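Local coordinates for ATPase BagA (Mycobacterium tuberculosis H37Rv, PDB 6BS3), which hydrolyses ATP as one subunit of the heterodimeric BagAB complex, an activity required for resistance to nitric oxide and to elevated glycerol, at residues W14-S19 and Q336-R340; I93-F99 and L132-L137; T204-T210 and P233-V239; L252-A256 and A292-T296. All blocks are in the same frame, centred on the assembly; numbering follows the deposited sequence.

Contact 1. Residues W14-S19 and Q336-R340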
loop_
_atom_site.group_PDB
_atom_site.type_symbol
_atom_site.label_atom_id
_atom_site.label_comp_id
_atom_site.label_asym_id
_atom_site.label_seq_id
_atom_site.Cartn_x
_atom_site.Cartn_y
_atom_site.Cartn_z
ATOM N N TRP A 14 -0.078 22.283 14.549
ATOM C CA TRP A 14 -0.664 23.125 13.520
ATOM C C TRP A 14 -0.305 24.593 13.754
ATOM O O TRP A 14 -1.109 25.334 14.309
ATOM C CB TRP A 14 -2.193 22.914 13.448
ATOM C CG TRP A 14 -2.863 23.382 12.177
ATOM C CD1 TRP A 14 -3.568 24.540 11.998
ATOM C CD2 TRP A 14 -2.997 22.639 10.955
ATOM N NE1 TRP A 14 -4.147 24.555 10.750
ATOM C CE2 TRP A 14 -3.815 23.401 10.087
ATOM C CE3 TRP A 14 -2.530 21.376 10.517
ATOM C CZ2 TRP A 14 -4.163 22.959 8.796
ATOM C CZ3 TRP A 14 -2.870 20.946 9.236
ATOM C CH2 TRP A 14 -3.705 21.719 8.407
ATOM N N PRO A 15 0.867 25.065 13.272
ATOM C CA PRO A 15 1.176 26.501 13.385
ATOM C C PRO A 15 0.126 27.347 12.650
ATOM O O PRO A 15 -0.498 26.869 11.690
ATOM C CB PRO A 15 2.557 26.611 12.715
ATOM C CG PRO A 15 3.129 25.239 12.757
ATOM C CD PRO A 15 1.941 24.352 12.551
ATOM N N SER A 16 -0.085 28.586 13.110
ATOM C CA SER A 16 -1.071 29.542 12.557
ATOM C C SER A 16 -1.032 29.734 11.039
ATOM O O SER A 16 -2.087 29.884 10.427
ATOM C CB SER A 16 -0.943 30.896 13.239
ATOM O OG SER A 16 -1.591 30.834 14.494
ATOM N N ARG A 17 0.177 29.752 10.448
ATOM C CA ARG A 17 0.432 29.902 9.008
ATOM C C ARG A 17 -0.373 28.896 8.159
ATOM O O ARG A 17 -0.860 29.250 7.088
ATOM C CB ARG A 17 1.946 29.819 8.702
ATOM C CG ARG A 17 2.597 28.456 8.963
ATOM C CD ARG A 17 4.031 28.415 8.466
ATOM N NE ARG A 17 4.867 27.517 9.262
ATOM C CZ ARG A 17 5.041 26.223 9.007
ATOM N NH1 ARG A 17 4.422 25.652 7.981
ATOM N NH2 ARG A 17 5.829 25.486 9.783
ATOM N N LEU A 18 -0.563 27.676 8.688
ATOM C CA LEU A 18 -1.324 26.589 8.077
ATOM C C LEU A 18 -2.825 26.884 7.975
ATOM O O LEU A 18 -3.510 26.218 7.211
ATOM C CB LEU A 18 -1.071 25.256 8.809
ATOM C CG LEU A 18 0.358 24.698 8.806
ATOM C CD1 LEU A 18 0.384 23.320 9.429
ATOM C CD2 LEU A 18 0.967 24.650 7.384
ATOM N N SER A 19 -3.324 27.898 8.701
ATOM C CA SER A 19 -4.735 28.329 8.653
ATOM C C SER A 19 -4.975 29.231 7.443
ATOM O O SER A 19 -6.109 29.373 7.002
ATOM C CB SER A 19 -5.125 29.065 9.934
ATOM O OG SER A 19 -4.920 28.249 11.075
ATOM N N GLN A 336 -8.998 19.430 18.225
ATOM C CA GLN A 336 -8.436 19.529 19.585
ATOM C C GLN A 336 -6.922 19.806 19.616
ATOM O O GLN A 336 -6.384 20.298 20.620
ATOM C CB GLN A 336 -8.766 18.253 20.376
ATOM C CG GLN A 336 -10.275 18.088 20.617
ATOM C CD GLN A 336 -10.653 16.796 21.306
ATOM O OE1 GLN A 336 -9.844 15.879 21.487
ATOM N NE2 GLN A 336 -11.910 16.694 21.700
ATOM N N GLN A 337 -6.248 19.494 18.506
ATOM C CA GLN A 337 -4.815 19.680 18.310
ATOM C C GLN A 337 -4.511 21.032 17.662
ATOM O O GLN A 337 -3.348 21.349 17.433
ATOM C CB GLN A 337 -4.234 18.502 17.495
ATOM C CG GLN A 337 -4.166 17.204 18.285
ATOM C CD GLN A 337 -3.757 16.050 17.416
ATOM O OE1 GLN A 337 -2.582 15.809 17.209
ATOM N NE2 GLN A 337 -4.714 15.308 16.877
ATOM N N GLY A 338 -5.551 21.826 17.412
ATOM C CA GLY A 338 -5.438 23.157 16.823
ATOM C C GLY A 338 -5.635 23.255 15.326
ATOM O O GLY A 338 -5.412 24.321 14.752
ATOM N N VAL A 339 -6.070 22.166 14.663
ATOM C CA VAL A 339 -6.302 22.225 13.223
ATOM C C VAL A 339 -7.547 23.092 12.976
ATOM O O VAL A 339 -8.604 22.825 13.560
ATOM C CB VAL A 339 -6.373 20.835 12.546
ATOM C CG1 VAL A 339 -6.625 20.970 11.051
ATOM C CG2 VAL A 339 -5.105 20.024 12.815
ATOM N N ARG A 340 -7.382 24.178 12.188
ATOM C CA ARG A 340 -8.444 25.147 11.859
ATOM C C ARG A 340 -8.074 25.911 10.580
ATOM O O ARG A 340 -6.922 25.793 10.146
ATOM C CB ARG A 340 -8.680 26.131 13.039
ATOM C CG ARG A 340 -7.404 26.847 13.546
ATOM C CD ARG A 340 -7.653 27.845 14.669
ATOM N NE ARG A 340 -8.915 28.570 14.486
ATOM C CZ ARG A 340 -9.050 29.675 13.764
ATOM N NH1 ARG A 340 -10.235 30.259 13.654
ATOM N NH2 ARG A 340 -7.997 30.221 13.170
HETATM O O HOH W 1 -5.292 30.694 13.388
#
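With CG of Trp14 anti to its own amide nitrogen (chi1 -162°), the indole swings onto the C-terminal residues, where Val339, its CG1 trans to the amide nitrogen, sets that methyl over the middle of the six-membered ring. CG1 stands 3.8 Å from the centroid of that Trp14 ring and only 8° off its normal, a well-centred CH-pi contact, while the second branch, Val339 CG2, comes down near the five-six fusion and meets Trp14 CE3 at 3.7 Å. The opposite face of the indole is covered by Leu18 CB, displaced toward the rim, so the ring is sandwiched between Leu18 of its own segment and the chain end. Its nitrogen is bonded as well: Trp14 NE1 donates to Arg340 O at 3.1 Å, on a lone pair in the carbonyl plane, although the bond is tilted from the indole plane and bent (139° at the hydrogen). Ser19 OG lies 3.3 Å from the same Arg340 O, a weak pairing at best. Gly338, with positive phi, ends the last helix in a Schellman motif, and its O lies 3.3 Å from Trp14 CD1. Leu41 of helix 34-46 and Leu313 of strand 312-316 touch both Trp14 and Val339, and His207 meets the Trp14 ring. The contact thus brings the two ends of the chain together beside the central sheet of a P-loop NTPase fold.

Contact 2. Residues I93-F99 and L132-L137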
loop_
_atom_site.group_PDB
_atom_site.type_symbol
_atom_site.label_atom_id
_atom_site.label_comp_id
_atom_site.label_asym_id
_atom_site.label_seq_id
_atom_site.Cartn_x
_atom_site.Cartn_y
_atom_site.Cartn_z
ATOM N N ILE A 93 -11.785 13.263 -9.665
ATOM C CA ILE A 93 -11.363 13.692 -11.011
ATOM C C ILE A 93 -11.364 12.486 -11.976
ATOM O O ILE A 93 -10.795 11.436 -11.669
ATOM C CB ILE A 93 -10.004 14.467 -11.040
ATOM C CG1 ILE A 93 -10.051 15.767 -10.193
ATOM C CG2 ILE A 93 -9.578 14.768 -12.498
ATOM C CD1 ILE A 93 -8.610 16.440 -9.949
ATOM N N ASP A 94 -12.052 12.637 -13.104
ATOM C CA ASP A 94 -12.131 11.645 -14.171
ATOM C C ASP A 94 -11.116 12.150 -15.208
ATOM O O ASP A 94 -11.357 13.182 -15.844
ATOM C CB ASP A 94 -13.571 11.621 -14.716
ATOM C CG ASP A 94 -13.882 10.688 -15.876
ATOM O OD1 ASP A 94 -12.975 10.426 -16.696
ATOM O OD2 ASP A 94 -15.044 10.253 -15.986
ATOM N N ILE A 95 -9.949 11.473 -15.313
ATOM C CA ILE A 95 -8.840 11.879 -16.196
ATOM C C ILE A 95 -9.258 11.922 -17.675
ATOM O O ILE A 95 -8.823 12.811 -18.408
ATOM C CB ILE A 95 -7.530 11.046 -15.963
ATOM C CG1 ILE A 95 -6.287 11.753 -16.551
ATOM C CG2 ILE A 95 -7.632 9.599 -16.479
ATOM C CD1 ILE A 95 -5.856 12.971 -15.846
ATOM N N GLU A 96 -10.129 10.987 -18.090
ATOM C CA GLU A 96 -10.647 10.900 -19.453
ATOM C C GLU A 96 -11.491 12.131 -19.787
ATOM O O GLU A 96 -11.209 12.798 -20.780
ATOM C CB GLU A 96 -11.387 9.580 -19.650
ATOM C CG GLU A 96 -12.155 9.475 -20.953
ATOM C CD GLU A 96 -12.314 8.065 -21.491
ATOM O OE1 GLU A 96 -12.858 7.940 -22.610
ATOM O OE2 GLU A 96 -11.909 7.092 -20.809
ATOM N N ALA A 97 -12.433 12.498 -18.892
ATOM C CA ALA A 97 -13.272 13.698 -19.041
ATOM C C ALA A 97 -12.435 14.984 -18.915
ATOM O O ALA A 97 -12.714 15.944 -19.635
ATOM C CB ALA A 97 -14.409 13.689 -18.025
ATOM N N ALA A 98 -11.381 14.984 -18.051
ATOM C CA ALA A 98 -10.460 16.135 -17.889
ATOM C C ALA A 98 -9.636 16.355 -19.169
ATOM O O ALA A 98 -9.397 17.499 -19.547
ATOM C CB ALA A 98 -9.546 15.948 -16.676
ATOM N N PHE A 99 -9.244 15.269 -19.855
ATOM C CA PHE A 99 -8.507 15.350 -21.122
ATOM C C PHE A 99 -9.376 15.960 -22.252
ATOM O O PHE A 99 -8.878 16.806 -22.997
ATOM C CB PHE A 99 -7.895 13.985 -21.516
ATOM C CG PHE A 99 -7.046 14.001 -22.771
ATOM C CD1 PHE A 99 -6.060 14.963 -22.954
ATOM C CD2 PHE A 99 -7.233 13.053 -23.770
ATOM C CE1 PHE A 99 -5.295 14.990 -24.125
ATOM C CE2 PHE A 99 -6.449 13.065 -24.926
ATOM C CZ PHE A 99 -5.480 14.027 -25.094
ATOM N N LEU A 132 1.337 14.241 -19.192
ATOM C CA LEU A 132 0.041 14.812 -19.594
ATOM C C LEU A 132 -0.989 14.599 -18.448
ATOM O O LEU A 132 -1.717 15.519 -18.089
ATOM C CB LEU A 132 -0.471 14.149 -20.905
ATOM C CG LEU A 132 -1.863 14.606 -21.386
ATOM C CD1 LEU A 132 -1.884 16.101 -21.666
ATOM C CD2 LEU A 132 -2.306 13.827 -22.611
ATOM N N ARG A 133 -0.996 13.393 -17.863
ATOM C CA ARG A 133 -1.838 13.021 -16.742
ATOM C C ARG A 133 -1.660 13.995 -15.578
ATOM O O ARG A 133 -2.639 14.596 -15.154
ATOM C CB ARG A 133 -1.502 11.580 -16.324
ATOM C CG ARG A 133 -2.634 10.822 -15.658
ATOM C CD ARG A 133 -2.387 9.332 -15.784
ATOM N NE ARG A 133 -1.148 8.937 -15.115
ATOM C CZ ARG A 133 -0.236 8.121 -15.635
ATOM N NH1 ARG A 133 -0.416 7.591 -16.840
ATOM N NH2 ARG A 133 0.861 7.828 -14.956
ATOM N N ASP A 134 -0.406 14.220 -15.129
ATOM C CA ASP A 134 -0.082 15.136 -14.026
ATOM C C ASP A 134 -0.414 16.607 -14.336
ATOM O O ASP A 134 -0.796 17.332 -13.417
ATOM C CB ASP A 134 1.386 14.961 -13.573
ATOM C CG ASP A 134 1.726 13.563 -13.040
ATOM O OD1 ASP A 134 0.787 12.813 -12.681
ATOM O OD2 ASP A 134 2.928 13.220 -12.989
ATOM N N VAL A 135 -0.257 17.049 -15.611
ATOM C CA VAL A 135 -0.600 18.397 -16.077
ATOM C C VAL A 135 -2.122 18.593 -15.937
ATOM O O VAL A 135 -2.560 19.623 -15.434
ATOM C CB VAL A 135 -0.092 18.671 -17.534
ATOM C CG1 VAL A 135 -0.848 19.824 -18.211
ATOM C CG2 VAL A 135 1.406 18.933 -17.552
ATOM N N LEU A 136 -2.916 17.601 -16.370
ATOM C CA LEU A 136 -4.376 17.650 -16.293
ATOM C C LEU A 136 -4.857 17.717 -14.848
ATOM O O LEU A 136 -5.741 18.512 -14.553
ATOM C CB LEU A 136 -5.018 16.433 -17.005
ATOM C CG LEU A 136 -4.804 16.329 -18.522
ATOM C CD1 LEU A 136 -5.282 14.987 -19.050
ATOM C CD2 LEU A 136 -5.486 17.465 -19.261
ATOM N N LEU A 137 -4.263 16.891 -13.961
ATOM C CA LEU A 137 -4.628 16.766 -12.552
ATOM C C LEU A 137 -4.253 17.972 -11.717
ATOM O O LEU A 137 -5.126 18.496 -11.036
ATOM C CB LEU A 137 -4.078 15.469 -11.922
ATOM C CG LEU A 137 -4.555 14.159 -12.550
ATOM C CD1 LEU A 137 -3.681 12.994 -12.135
ATOM C CD2 LEU A 137 -6.018 13.895 -12.242
#
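The phenyl ring of Phe99 is met obliquely by two leucine methyls, Leu132 CD2 at 3.5 Å from Phe99 CE1 and Leu136 CD1, which also reaches Phe99 CB at 3.7 Å. Leu132 crosses the aromatic side chain at about a right angle, and both Phe99 and Leu132 also pack against apolar side chains of the partner subunit. Phe99 takes up this place because CG lies anti to the backbone N (chi1 -176°), which carries the ring to Leu132. This is a helix-helix packing in this ArsA-family ATPase, its short segments 95-99 and 132-137 crossing at 81° with axes 9.9 Å apart, steep enough to concentrate the contact around a few side chains. Ile95 CD1 lies in the middle of the contact: it touches Leu136 CB and Leu137 CD2, each at 3.7 Å, and lies 3.7 Å from Arg133 O, while the aliphatic CG of Arg133 runs past Ile95 CG1. The guanidinium of Arg133 turns elsewhere, with NH1 bonded to Thr126 O. Before the first turn of helix 95-107, Ile93 CG2 adds a further contact, 3.7 Å from Leu137 CD2. Asp94 caps that helix at its N-cap position, OD1 accepting from Ala97 N at 3.1 Å in a nearly straight bond (168°) that arrives from above the carboxylate plane.

Contact 3. Residues T204-T210 and P233-V239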
loop_
_atom_site.group_PDB
_atom_site.type_symbol
_atom_site.label_atom_id
_atom_site.label_comp_id
_atom_site.label_asym_id
_atom_site.label_seq_id
_atom_site.Cartn_x
_atom_site.Cartn_y
_atom_site.Cartn_z
ATOM N N THR A 204 -0.099 26.872 -0.196
ATOM C CA THR A 204 -0.013 25.411 -0.281
ATOM C C THR A 204 0.739 24.833 0.924
ATOM O O THR A 204 1.590 25.509 1.513
ATOM C CB THR A 204 0.644 25.017 -1.648
ATOM O OG1 THR A 204 -0.054 25.657 -2.713
ATOM C CG2 THR A 204 0.669 23.506 -1.912
ATOM N N ALA A 205 0.418 23.573 1.280
ATOM C CA ALA A 205 1.087 22.774 2.318
ATOM C C ALA A 205 0.879 21.308 2.001
ATOM O O ALA A 205 -0.228 20.900 1.666
ATOM C CB ALA A 205 0.542 23.087 3.714
ATOM N N ILE A 206 1.950 20.522 2.115
ATOM C CA ILE A 206 1.945 19.069 1.910
ATOM C C ILE A 206 2.051 18.405 3.292
ATOM O O ILE A 206 3.036 18.614 3.998
ATOM C CB ILE A 206 3.076 18.605 0.950
ATOM C CG1 ILE A 206 2.935 19.266 -0.439
ATOM C CG2 ILE A 206 3.122 17.068 0.827
ATOM C CD1 ILE A 206 4.193 19.710 -1.091
ATOM N N HIS A 207 1.016 17.634 3.665
ATOM C CA HIS A 207 0.931 16.876 4.909
ATOM C C HIS A 207 1.278 15.423 4.592
ATOM O O HIS A 207 0.918 14.906 3.535
ATOM C CB HIS A 207 -0.468 16.994 5.566
ATOM C CG HIS A 207 -0.947 18.404 5.687
ATOM N ND1 HIS A 207 -0.321 19.311 6.534
ATOM C CD2 HIS A 207 -1.932 19.040 5.012
ATOM C CE1 HIS A 207 -0.952 20.459 6.350
ATOM N NE2 HIS A 207 -1.940 20.339 5.458
ATOM N N LEU A 208 2.022 14.791 5.489
ATOM C CA LEU A 208 2.510 13.435 5.286
ATOM C C LEU A 208 2.015 12.524 6.376
ATOM O O LEU A 208 2.404 12.640 7.535
ATOM C CB LEU A 208 4.050 13.410 5.190
ATOM C CG LEU A 208 4.651 14.288 4.096
ATOM C CD1 LEU A 208 5.085 15.647 4.646
ATOM C CD2 LEU A 208 5.767 13.572 3.384
ATOM N N VAL A 209 1.118 11.637 5.992
ATOM C CA VAL A 209 0.562 10.627 6.878
ATOM C C VAL A 209 1.584 9.494 7.006
ATOM O O VAL A 209 2.160 9.058 6.019
ATOM C CB VAL A 209 -0.815 10.117 6.368
ATOM C CG1 VAL A 209 -1.362 8.999 7.259
ATOM C CG2 VAL A 209 -1.810 11.267 6.287
ATOM N N THR A 210 1.795 9.032 8.234
ATOM C CA THR A 210 2.678 7.916 8.539
ATOM C C THR A 210 2.083 7.040 9.635
ATOM O O THR A 210 1.222 7.487 10.395
ATOM C CB THR A 210 4.121 8.417 8.870
ATOM O OG1 THR A 210 5.004 7.297 8.840
ATOM C CG2 THR A 210 4.226 9.132 10.233
ATOM N N PRO A 233 6.344 23.542 -0.084
ATOM C CA PRO A 233 6.017 23.717 1.342
ATOM C C PRO A 233 5.476 22.488 2.065
ATOM O O PRO A 233 4.459 21.922 1.677
ATOM C CB PRO A 233 5.003 24.863 1.335
ATOM C CG PRO A 233 4.372 24.788 0.016
ATOM C CD PRO A 233 5.421 24.315 -0.936
ATOM N N ILE A 234 6.175 22.097 3.135
ATOM C CA ILE A 234 5.792 21.008 4.026
ATOM C C ILE A 234 4.851 21.601 5.087
ATOM O O ILE A 234 5.084 22.703 5.585
ATOM C CB ILE A 234 7.046 20.304 4.644
ATOM C CG1 ILE A 234 8.054 19.796 3.553
ATOM C CG2 ILE A 234 6.687 19.183 5.645
ATOM C CD1 ILE A 234 7.470 18.954 2.417
ATOM N N GLY A 235 3.780 20.880 5.378
ATOM C CA GLY A 235 2.802 21.264 6.382
ATOM C C GLY A 235 3.055 20.538 7.683
ATOM O O GLY A 235 3.856 20.993 8.492
ATOM N N SER A 236 2.414 19.390 7.878
ATOM C CA SER A 236 2.557 18.604 9.104
ATOM C C SER A 236 2.849 17.137 8.815
ATOM O O SER A 236 2.476 16.619 7.763
ATOM C CB SER A 236 1.258 18.668 9.912
ATOM O OG SER A 236 1.042 19.912 10.561
ATOM N N VAL A 237 3.453 16.446 9.781
ATOM C CA VAL A 237 3.584 14.988 9.733
ATOM C C VAL A 237 2.407 14.501 10.615
ATOM O O VAL A 237 2.259 14.970 11.738
ATOM C CB VAL A 237 4.959 14.438 10.199
ATOM C CG1 VAL A 237 4.906 12.919 10.415
ATOM C CG2 VAL A 237 6.051 14.790 9.203
ATOM N N ILE A 238 1.533 13.645 10.073
ATOM C CA ILE A 238 0.379 13.131 10.796
ATOM C C ILE A 238 0.612 11.673 11.127
ATOM O O ILE A 238 0.612 10.827 10.227
ATOM C CB ILE A 238 -0.957 13.385 10.035
ATOM C CG1 ILE A 238 -1.099 14.875 9.633
ATOM C CG2 ILE A 238 -2.172 12.874 10.848
ATOM C CD1 ILE A 238 -2.363 15.281 8.687
ATOM N N VAL A 239 0.844 11.382 12.420
ATOM C CA VAL A 239 1.069 10.022 12.912
ATOM C C VAL A 239 -0.282 9.406 13.214
ATOM O O VAL A 239 -0.912 9.749 14.208
ATOM C CB VAL A 239 2.080 9.902 14.098
ATOM C CG1 VAL A 239 2.226 8.442 14.544
ATOM C CG2 VAL A 239 3.446 10.479 13.733
#
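Ile206 and Ile234 open a parallel pairing of neighbouring strands in the P-loop NTPase sheet, joined by helix 214-229 in a beta-alpha-beta crossover. The tight part is the backbone: Leu208 N to Ser236 O (3.0 Å), Ile238 N to Leu208 O (2.9 Å) and Thr210 N to Ile238 O (2.9 Å) form a regular run between buried residues. Beside it Thr210 CG2 touches both Val237 CG1 and Val239 CG2, on the face that helix 214-229 covers through Thr210 and Ile234. On the other face Val209 lies close to Gly33, an ATP-binding residue, and to bound ADP. The start of the strands is the more exposed side: Pro233 and Ile234 are partly open to solvent, although Ile206 N still donates to Pro233 O. Here Leu208 CD1 and Ile234 CG2 meet only at 4.0 Å, and Pro233 CG rests against Thr204 O. Between the two parts the register shifts by one residue, a beta bulge in which Gly235 and Ser236 lie opposite His207; Gly235 has no side chain to collide with its ring. Ile206 O still receives Gly235 N, but the next amide, Ser236 N, is bonded to a side chain instead. With chi1 -50°, His207 aims ND1 at it, leaving NE2 to His24 ND1: Ser236 N donates to His207 ND1 at 3.0 Å, 15° out of the imidazole plane and bent to 137° at the hydrogen.

Contact 4. Residues L252-A256 and A292-T296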
loop_
_atom_site.group_PDB
_atom_site.type_symbol
_atom_site.label_atom_id
_atom_site.label_comp_id
_atom_site.label_asym_id
_atom_site.label_seq_id
_atom_site.Cartn_x
_atom_site.Cartn_y
_atom_site.Cartn_z
ATOM N N LEU A 252 7.822 0.629 31.653
ATOM C CA LEU A 252 7.831 0.197 30.258
ATOM C C LEU A 252 9.223 -0.230 29.809
ATOM O O LEU A 252 9.361 -1.299 29.210
ATOM C CB LEU A 252 7.279 1.295 29.348
ATOM C CG LEU A 252 7.309 0.978 27.868
ATOM C CD1 LEU A 252 6.434 -0.211 27.553
ATOM C CD2 LEU A 252 6.920 2.181 27.060
ATOM N N ALA A 253 10.250 0.600 30.107
ATOM C CA ALA A 253 11.653 0.353 29.760
ATOM C C ALA A 253 12.146 -0.975 30.331
ATOM O O ALA A 253 12.863 -1.702 29.637
ATOM C CB ALA A 253 12.522 1.492 30.255
ATOM N N LYS A 254 11.724 -1.303 31.577
ATOM C CA LYS A 254 12.071 -2.550 32.262
ATOM C C LYS A 254 11.348 -3.743 31.632
ATOM O O LYS A 254 11.999 -4.744 31.326
ATOM C CB LYS A 254 11.760 -2.460 33.767
ATOM C CG LYS A 254 12.856 -1.804 34.586
ATOM C CD LYS A 254 12.573 -1.930 36.078
ATOM C CE LYS A 254 13.698 -1.384 36.924
ATOM N NZ LYS A 254 13.505 -1.692 38.368
ATOM N N ALA A 255 10.008 -3.629 31.425
ATOM C CA ALA A 255 9.154 -4.669 30.829
ATOM C C ALA A 255 9.559 -5.062 29.398
ATOM O O ALA A 255 9.365 -6.218 29.014
ATOM C CB ALA A 255 7.693 -4.259 30.887
ATOM N N ALA A 256 10.163 -4.119 28.632
ATOM C CA ALA A 256 10.679 -4.355 27.277
ATOM C C ALA A 256 11.900 -5.290 27.315
ATOM O O ALA A 256 12.242 -5.886 26.290
ATOM C CB ALA A 256 11.051 -3.038 26.621
ATOM N N ALA A 292 4.973 -3.959 25.965
ATOM C CA ALA A 292 6.109 -3.062 26.205
ATOM C C ALA A 292 7.170 -3.172 25.112
ATOM O O ALA A 292 7.729 -2.144 24.741
ATOM C CB ALA A 292 6.721 -3.340 27.561
ATOM N N THR A 293 7.415 -4.399 24.568
ATOM C CA THR A 293 8.348 -4.641 23.446
ATOM C C THR A 293 7.801 -3.953 22.166
ATOM O O THR A 293 8.568 -3.394 21.383
ATOM C CB THR A 293 8.586 -6.155 23.240
ATOM O OG1 THR A 293 9.016 -6.756 24.464
ATOM C CG2 THR A 293 9.611 -6.452 22.145
ATOM N N ARG A 294 6.476 -3.975 21.980
ATOM C CA ARG A 294 5.830 -3.342 20.841
ATOM C C ARG A 294 5.905 -1.807 20.941
ATOM O O ARG A 294 6.242 -1.167 19.950
ATOM C CB ARG A 294 4.385 -3.846 20.672
ATOM C CG ARG A 294 3.728 -3.364 19.387
ATOM C CD ARG A 294 2.230 -3.551 19.389
ATOM N NE ARG A 294 1.620 -2.834 18.268
ATOM C CZ ARG A 294 0.342 -2.920 17.923
ATOM N NH1 ARG A 294 -0.483 -3.706 18.603
ATOM N NH2 ARG A 294 -0.123 -2.223 16.894
ATOM N N ILE A 295 5.637 -1.231 22.135
ATOM C CA ILE A 295 5.689 0.223 22.391
ATOM C C ILE A 295 7.109 0.778 22.191
ATOM O O ILE A 295 7.276 1.792 21.513
ATOM C CB ILE A 295 5.105 0.601 23.800
ATOM C CG1 ILE A 295 3.678 0.035 24.036
ATOM C CG2 ILE A 295 5.143 2.114 24.061
ATOM C CD1 ILE A 295 2.512 0.526 23.050
ATOM N N THR A 296 8.120 0.104 22.776
ATOM C CA THR A 296 9.539 0.469 22.721
ATOM C C THR A 296 10.012 0.572 21.277
ATOM O O THR A 296 10.571 1.605 20.905
ATOM C CB THR A 296 10.353 -0.497 23.586
ATOM O OG1 THR A 296 9.828 -0.466 24.914
ATOM C CG2 THR A 296 11.843 -0.177 23.603
#
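Ala292 O is held by two donors of one residue: Thr296 OG1 at 2.7 Å and Thr296 N at 3.0 Å, which reach it from opposite faces of its plane. The hydroxyl is turned back along its own helix because OG1 sits anti to the carbonyl carbon (chi1 -57°), and this leaves Thr296 OG1 close to Ala256. There Ala256 CB approaches Thr296 OG1 to 3.3 Å, a purely van der Waals meeting. The remainder is apolar. Leu252 slides past Thr296 in the opposite sense, and its CD2 meets Ile295 CG2 at 3.5 Å, the two side chains crossing at about a right angle. Ala255 CB meets Ala292 CB at 3.6 Å. Small alanines on both sides let the backbones come near, with the CA atoms of Ala256 and Thr293 4.5 Å apart. Thr293 OG1 bonds within its own helix, to Ile289 O. This is plain helix-helix packing far from the nucleotide, an alanine-rich seam that holds the short helix 249-255 against the long helix 278-302.

From the N terminus, contact 1 joins residues 14-19 to the last residues of the chain, so its loop spans nearly the whole protein and encloses the other three. Within it contacts 2, 3 and 4 close in succession, none crossing another. Contact 2 ties helices 95-107 and 130-146, contact 3 pairs strands 204-210 and 234-242, the latter next to the edge strand 312-316, and contact 4 fastens helix 249-255, which follows that second strand, to helix 278-302. Contacts 1 and 3 touch directly, through Trp14 against His207 and Leu18 against Ser236. Contacts 2 and 4 lie on opposite sides of the chain's centre, their own centres about 49 Å apart.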